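Local coordinates for RagB/SusD family nutrient uptake outer membrane protein (Bacteroides thetaiotaomicron, PDB 7KV2) that probably binds beta-glucans at the cell surface as a SusD-family outer-membrane protein, helping the gut bacterium capture them for uptake, at residues A[216-221]-A[245-250]; A[224-229]-A[401-406]. One frame throughout, in Å; residues are numbered along the deposited sequence.

Contact 1: residues A[216-221]-A[245-250]; sequences TLAMVY and EEIISS. With NA (sodium ion), chain G.
Tyr221 and Glu246 meet almost at right angles: the phenol reaches out from helix 217-231, and the glutamate runs across its end from helix 237-249. Tyr221 OH donates to Glu246 OE1 at 2.7 Å, meeting the carboxylate on its syn side and 34° out of its plane, while the two flat groups are turned 77° apart. Glu246 OE1 lies near the plane of the ring, at its edge, and also approaches Tyr221 CE2. With CG anti to its own carbonyl carbon and an extended chain beyond, Glu246 is carried far enough to meet the hydroxyl; its other oxygen, OE2, has a long, weak ion pair with Lys242.

The two helices are consecutive and run roughly antiparallel; their segments 217-221 and 245-249 approach to 10.4 Å between axes, at 142° between their N-to-C directions, a helical hairpin consistent with the tetratricopeptide-like architecture of SusD proteins. Ile247 slides past the tyrosine in the opposite direction, its CG1 at the ring edge. Its CD1 lies 3.9 Å from Tyr221 CB and 4.1 Å from Ala218 CB, the small alanine letting the isoleucine come close to the helix. Leu217 CG lies 3.6 Å above one ring face, offset toward the rim, and Tyr243 stacks with the ring. Replacing Tyr221 by an alanine would probably leave Glu246 OE1 without its donor and open a gap where the ring lies against Leu217 and Tyr243.

Thr216 caps helix 217-231, its OG1 accepting from Met219 N at 3.0 Å. At the far end of the other helix, Ile248 O and Ser250 O bind the sodium ion, whose shell also holds Tyr253, Tyr405 and a water.

Contact 2: residues A[224-229]-A[401-406]; sequences YAEIVM and RIYRYS. With NA (sodium ion), chain G; EDO (1,2-ethanediol), chain E.
Glu226 OE1 accepts two hydrogen bonds, a short one of 2.6 Å from Tyr403 OH and a longer one of 3.1 Å from O2 of a 1,2-ethanediol that probably came from the crystallisation liquor. The glutamate belongs to helix 217-231 and the tyrosine to strand 400-404, which pairs antiparallel with strand 273-277; a classic beta bulge there sets Ile402 and Tyr403 both opposite Phe275.

The two side chains cross at about a right angle, with carboxylate and ring planes 81° apart. Glu226 OE1 lies in the plane of the ring at its hydroxyl edge, whereas the phenol comes to the carboxylate from the anti side, 28° out of plane. Glu226 is stretched out to get there, CG anti to the backbone N (chi1 179°) and the rest of the chain extended. Its second oxygen, OE2, forms a salt bridge with Lys160, which probably helps to keep the group charged and fixes its rotation. Ile402 CG2 sits over the centre of one face of the Tyr403 ring, 3.8 Å above it. Farther along, where the strand gives way to helix 405-417, Tyr405 OH binds the sodium ion at 2.8 Å.

Both contacts draw on helix 217-231, contact 1 on its first turn and contact 2 further along, and their centres are about 10 Å apart. Contact 1 is a largely buried helix-to-helix interface in which apolar packing backs a single polar bond. Contact 2, partly buried and nearer the centre of the chain, rests on polar chemistry and ties the helix to a strand from far along the sequence. Each has a tyrosine giving its hydroxyl to a glutamate, but helix 217-231 supplies the donor in one and the acceptor in the other. They meet where Tyr405 OH comes within 3.4 Å of Ile248 CA, beside the sodium ion that segments 245-250 and 401-406 both bind.

Contact 1: residues A[216-221]-A[245-250]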
loop_
_atom_site.group_PDB
_atom_site.type_symbol
_atom_site.label_atom_id
_atom_site.label_comp_id
_atom_site.label_asym_id
_atom_site.label_seq_id
_atom_site.Cartn_x
_atom_site.Cartn_y
_atom_site.Cartn_z
ATOM N N THR A 216 -1.533 12.811 10.240
ATOM C CA THR A 216 -0.451 13.666 10.748
ATOM C C THR A 216 0.089 14.509 9.591
ATOM O O THR A 216 -0.142 14.147 8.410
ATOM C CB THR A 216 0.676 12.831 11.351
ATOM O OG1 THR A 216 1.274 12.145 10.238
ATOM C CG2 THR A 216 0.152 11.899 12.417
ATOM N N LEU A 217 0.816 15.582 9.936
ATOM C CA LEU A 217 1.507 16.415 8.938
ATOM C C LEU A 217 2.455 15.520 8.131
ATOM O O LEU A 217 2.506 15.681 6.932
ATOM C CB LEU A 217 2.246 17.570 9.615
ATOM C CG LEU A 217 2.851 18.590 8.640
ATOM C CD1 LEU A 217 1.793 19.241 7.779
ATOM C CD2 LEU A 217 3.644 19.639 9.402
ATOM N N ALA A 218 3.215 14.618 8.771
ATOM C CA ALA A 218 4.215 13.800 8.044
ATOM C C ALA A 218 3.491 12.911 7.035
ATOM O O ALA A 218 4.023 12.745 5.907
ATOM C CB ALA A 218 5.062 12.996 8.989
ATOM N N MET A 219 2.325 12.388 7.403
ATOM C CA MET A 219 1.539 11.534 6.476
ATOM C C MET A 219 1.120 12.397 5.278
ATOM O O MET A 219 1.256 11.986 4.124
ATOM C CB MET A 219 0.339 10.911 7.184
ATOM C CG MET A 219 -0.566 10.148 6.256
ATOM S SD MET A 219 -1.850 11.278 5.578
ATOM C CE MET A 219 -3.051 10.075 5.024
ATOM N N VAL A 220 0.687 13.625 5.543
ATOM C CA VAL A 220 0.203 14.511 4.449
ATOM C C VAL A 220 1.374 14.868 3.530
ATOM O O VAL A 220 1.195 14.846 2.323
ATOM C CB VAL A 220 -0.471 15.763 5.059
ATOM C CG1 VAL A 220 -0.604 16.911 4.070
ATOM C CG2 VAL A 220 -1.821 15.409 5.638
ATOM N N TYR A 221 2.544 15.131 4.103
ATOM C CA TYR A 221 3.795 15.451 3.377
ATOM C C TYR A 221 4.130 14.290 2.444
ATOM O O TYR A 221 4.502 14.479 1.266
ATOM C CB TYR A 221 4.909 15.726 4.370
ATOM C CG TYR A 221 4.917 17.122 4.950
ATOM C CD1 TYR A 221 4.051 18.127 4.515
ATOM C CD2 TYR A 221 5.857 17.444 5.912
ATOM C CE1 TYR A 221 4.105 19.407 5.069
ATOM C CE2 TYR A 221 5.949 18.727 6.435
ATOM C CZ TYR A 221 5.058 19.705 6.024
ATOM O OH TYR A 221 5.207 20.973 6.551
ATOM N N GLU A 245 12.533 17.210 3.800
ATOM C CA GLU A 245 13.600 17.718 4.687
ATOM C C GLU A 245 13.037 17.982 6.084
ATOM O O GLU A 245 13.789 17.804 7.048
ATOM C CB GLU A 245 14.259 18.948 4.048
ATOM C CG GLU A 245 15.093 18.643 2.815
ATOM C CD GLU A 245 16.415 17.948 3.042
ATOM O OE1 GLU A 245 16.630 17.404 4.148
ATOM O OE2 GLU A 245 17.236 17.936 2.097
ATOM N N GLU A 246 11.782 18.418 6.209
ATOM C CA GLU A 246 11.164 18.682 7.537
ATOM C C GLU A 246 11.033 17.373 8.322
ATOM O O GLU A 246 11.343 17.361 9.508
ATOM C CB GLU A 246 9.799 19.336 7.359
ATOM C CG GLU A 246 9.906 20.807 7.023
ATOM C CD GLU A 246 8.575 21.520 6.954
ATOM O OE1 GLU A 246 7.640 21.061 7.617
ATOM O OE2 GLU A 246 8.478 22.524 6.207
ATOM N N ILE A 247 10.608 16.295 7.657
ATOM C CA ILE A 247 10.523 14.940 8.284
ATOM C C ILE A 247 11.931 14.496 8.661
ATOM O O ILE A 247 12.128 13.964 9.773
ATOM C CB ILE A 247 9.835 13.929 7.335
ATOM C CG1 ILE A 247 8.397 14.322 7.025
ATOM C CG2 ILE A 247 9.908 12.525 7.947
ATOM C CD1 ILE A 247 7.729 13.503 5.959
ATOM N N ILE A 248 12.901 14.676 7.763
ATOM C CA ILE A 248 14.300 14.259 8.018
ATOM C C ILE A 248 14.827 15.050 9.223
ATOM O O ILE A 248 15.527 14.445 10.054
ATOM C CB ILE A 248 15.171 14.413 6.751
ATOM C CG1 ILE A 248 14.835 13.333 5.710
ATOM C CG2 ILE A 248 16.641 14.400 7.084
ATOM C CD1 ILE A 248 15.340 13.656 4.315
ATOM N N SER A 249 14.502 16.334 9.353
ATOM C CA SER A 249 14.979 17.152 10.498
ATOM C C SER A 249 14.330 16.685 11.808
ATOM O O SER A 249 14.947 16.863 12.850
ATOM C CB SER A 249 14.717 18.633 10.285
ATOM O OG SER A 249 15.439 19.101 9.161
ATOM N N SER A 250 13.119 16.123 11.789
ATOM C CA SER A 250 12.469 15.637 13.023
ATOM C C SER A 250 13.322 14.560 13.675
ATOM O O SER A 250 13.662 13.537 13.051
ATOM C CB SER A 250 11.074 15.102 12.779
ATOM O OG SER A 250 10.592 14.524 13.998
HETATM NA NA NA G . 14.699 12.318 11.193
HETATM O O HOH W 1 16.613 12.013 12.326
#

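Contact 2: residues A[224-229]-A[401-406]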
loop_
_atom_site.group_PDB
_atom_site.type_symbol
_atom_site.label_atom_id
_atom_site.label_comp_id
_atom_site.label_asym_id
_atom_site.label_seq_id
_atom_site.Cartn_x
_atom_site.Cartn_y
_atom_site.Cartn_z
ATOM N N TYR A 224 1.592 14.053 -0.371
ATOM C CA TYR A 224 1.894 15.205 -1.268
ATOM C C TYR A 224 3.039 14.794 -2.209
ATOM O O TYR A 224 2.891 14.828 -3.455
ATOM C CB TYR A 224 2.155 16.450 -0.419
ATOM C CG TYR A 224 2.574 17.666 -1.211
ATOM C CD1 TYR A 224 3.872 17.820 -1.657
ATOM C CD2 TYR A 224 1.643 18.632 -1.566
ATOM C CE1 TYR A 224 4.268 18.951 -2.364
ATOM C CE2 TYR A 224 2.022 19.757 -2.289
ATOM C CZ TYR A 224 3.333 19.923 -2.684
ATOM O OH TYR A 224 3.698 21.015 -3.417
ATOM N N ALA A 225 4.155 14.303 -1.651
ATOM C CA ALA A 225 5.328 13.879 -2.453
ATOM C C ALA A 225 4.913 12.769 -3.423
ATOM O O ALA A 225 5.365 12.780 -4.617
ATOM C CB ALA A 225 6.454 13.429 -1.545
ATOM N N GLU A 226 4.096 11.833 -2.936
ATOM C CA GLU A 226 3.606 10.689 -3.727
ATOM C C GLU A 226 2.887 11.192 -4.986
ATOM O O GLU A 226 3.272 10.762 -6.109
ATOM C CB GLU A 226 2.676 9.788 -2.936
ATOM C CG GLU A 226 2.158 8.627 -3.783
ATOM C CD GLU A 226 1.406 7.525 -3.051
ATOM O OE1 GLU A 226 1.446 7.454 -1.785
ATOM O OE2 GLU A 226 0.745 6.777 -3.745
ATOM N N ILE A 227 1.884 12.049 -4.835
ATOM C CA ILE A 227 1.030 12.441 -6.003
ATOM C C ILE A 227 1.822 13.424 -6.902
ATOM O O ILE A 227 1.741 13.291 -8.161
ATOM C CB ILE A 227 -0.355 12.940 -5.537
ATOM C CG1 ILE A 227 -0.303 14.298 -4.836
ATOM C CG2 ILE A 227 -1.055 11.898 -4.672
ATOM C CD1 ILE A 227 -1.653 14.902 -4.639
ATOM N N VAL A 228 2.625 14.308 -6.318
ATOM C CA VAL A 228 3.522 15.257 -7.053
ATOM C C VAL A 228 4.470 14.452 -7.941
ATOM O O VAL A 228 4.611 14.782 -9.155
ATOM C CB VAL A 228 4.294 16.197 -6.116
ATOM C CG1 VAL A 228 5.434 16.891 -6.820
ATOM C CG2 VAL A 228 3.373 17.209 -5.464
ATOM N N MET A 229 5.058 13.384 -7.394
ATOM C CA MET A 229 6.067 12.628 -8.161
ATOM C C MET A 229 5.365 11.757 -9.190
ATOM O O MET A 229 5.897 11.645 -10.325
ATOM C CB MET A 229 6.985 11.826 -7.238
ATOM C CG MET A 229 7.855 12.740 -6.404
ATOM S SD MET A 229 8.711 11.891 -5.021
ATOM C CE MET A 229 10.017 11.150 -5.984
ATOM N N ARG A 401 1.838 -1.347 6.314
ATOM C CA ARG A 401 2.737 -0.165 6.332
ATOM C C ARG A 401 2.507 0.651 5.047
ATOM O O ARG A 401 2.664 0.123 3.961
ATOM C CB ARG A 401 4.183 -0.612 6.482
ATOM C CG ARG A 401 4.573 -0.970 7.915
ATOM C CD ARG A 401 3.874 -2.224 8.442
ATOM N NE ARG A 401 4.578 -2.704 9.643
ATOM C CZ ARG A 401 4.174 -3.722 10.399
ATOM N NH1 ARG A 401 3.051 -4.367 10.127
ATOM N NH2 ARG A 401 4.890 -4.064 11.451
ATOM N N ILE A 402 2.180 1.922 5.146
ATOM C CA ILE A 402 1.922 2.794 3.969
ATOM C C ILE A 402 3.163 3.651 3.675
ATOM O O ILE A 402 3.714 3.513 2.570
ATOM C CB ILE A 402 0.650 3.648 4.210
ATOM C CG1 ILE A 402 -0.576 2.786 4.529
ATOM C CG2 ILE A 402 0.411 4.563 3.025
ATOM C CD1 ILE A 402 -0.896 1.751 3.448
ATOM N N TYR A 403 3.629 4.441 4.666
ATOM C CA TYR A 403 4.802 5.345 4.539
ATOM C C TYR A 403 5.821 5.034 5.630
ATOM O O TYR A 403 5.477 5.031 6.860
ATOM C CB TYR A 403 4.415 6.816 4.627
ATOM C CG TYR A 403 3.474 7.221 3.542
ATOM C CD1 TYR A 403 3.800 7.030 2.204
ATOM C CD2 TYR A 403 2.296 7.892 3.845
ATOM C CE1 TYR A 403 2.932 7.425 1.183
ATOM C CE2 TYR A 403 1.449 8.307 2.832
ATOM C CZ TYR A 403 1.777 8.103 1.502
ATOM O OH TYR A 403 0.864 8.463 0.539
ATOM N N ARG A 404 7.036 4.734 5.168
ATOM C CA ARG A 404 8.195 4.458 6.047
ATOM C C ARG A 404 9.244 5.527 5.766
ATOM O O ARG A 404 9.326 6.013 4.635
ATOM C CB ARG A 404 8.775 3.075 5.807
ATOM C CG ARG A 404 7.746 1.973 6.015
ATOM C CD ARG A 404 8.325 0.580 6.130
ATOM N NE ARG A 404 8.819 -0.038 4.895
ATOM C CZ ARG A 404 10.102 -0.162 4.541
ATOM N NH1 ARG A 404 11.084 0.352 5.284
ATOM N NH2 ARG A 404 10.409 -0.819 3.438
ATOM N N TYR A 405 10.059 5.812 6.763
ATOM C CA TYR A 405 11.077 6.875 6.663
ATOM C C TYR A 405 12.083 6.570 5.554
ATOM O O TYR A 405 12.630 7.496 5.010
ATOM C CB TYR A 405 11.784 7.013 7.998
ATOM C CG TYR A 405 12.773 8.146 8.111
ATOM C CD1 TYR A 405 12.359 9.459 8.175
ATOM C CD2 TYR A 405 14.117 7.886 8.283
ATOM C CE1 TYR A 405 13.272 10.490 8.382
ATOM C CE2 TYR A 405 15.040 8.896 8.477
ATOM C CZ TYR A 405 14.621 10.202 8.536
ATOM O OH TYR A 405 15.555 11.170 8.780
ATOM N N SER A 406 12.378 5.315 5.223
ATOM C CA SER A 406 13.286 5.038 4.078
ATOM C C SER A 406 12.701 5.650 2.785
ATOM O O SER A 406 13.473 6.078 1.908
ATOM C CB SER A 406 13.558 3.576 3.962
ATOM O OG SER A 406 12.368 2.876 3.692
HETATM NA NA NA G . 14.699 12.318 11.193
HETATM C C1 EDO E . -1.468 4.226 -3.603
HETATM O O1 EDO E . -1.506 3.051 -4.394
HETATM C C2 EDO E . -0.555 4.169 -2.433
HETATM O O2 EDO E . -0.683 5.216 -1.456
HETATM O O HOH W 1 16.613 12.013 12.326
#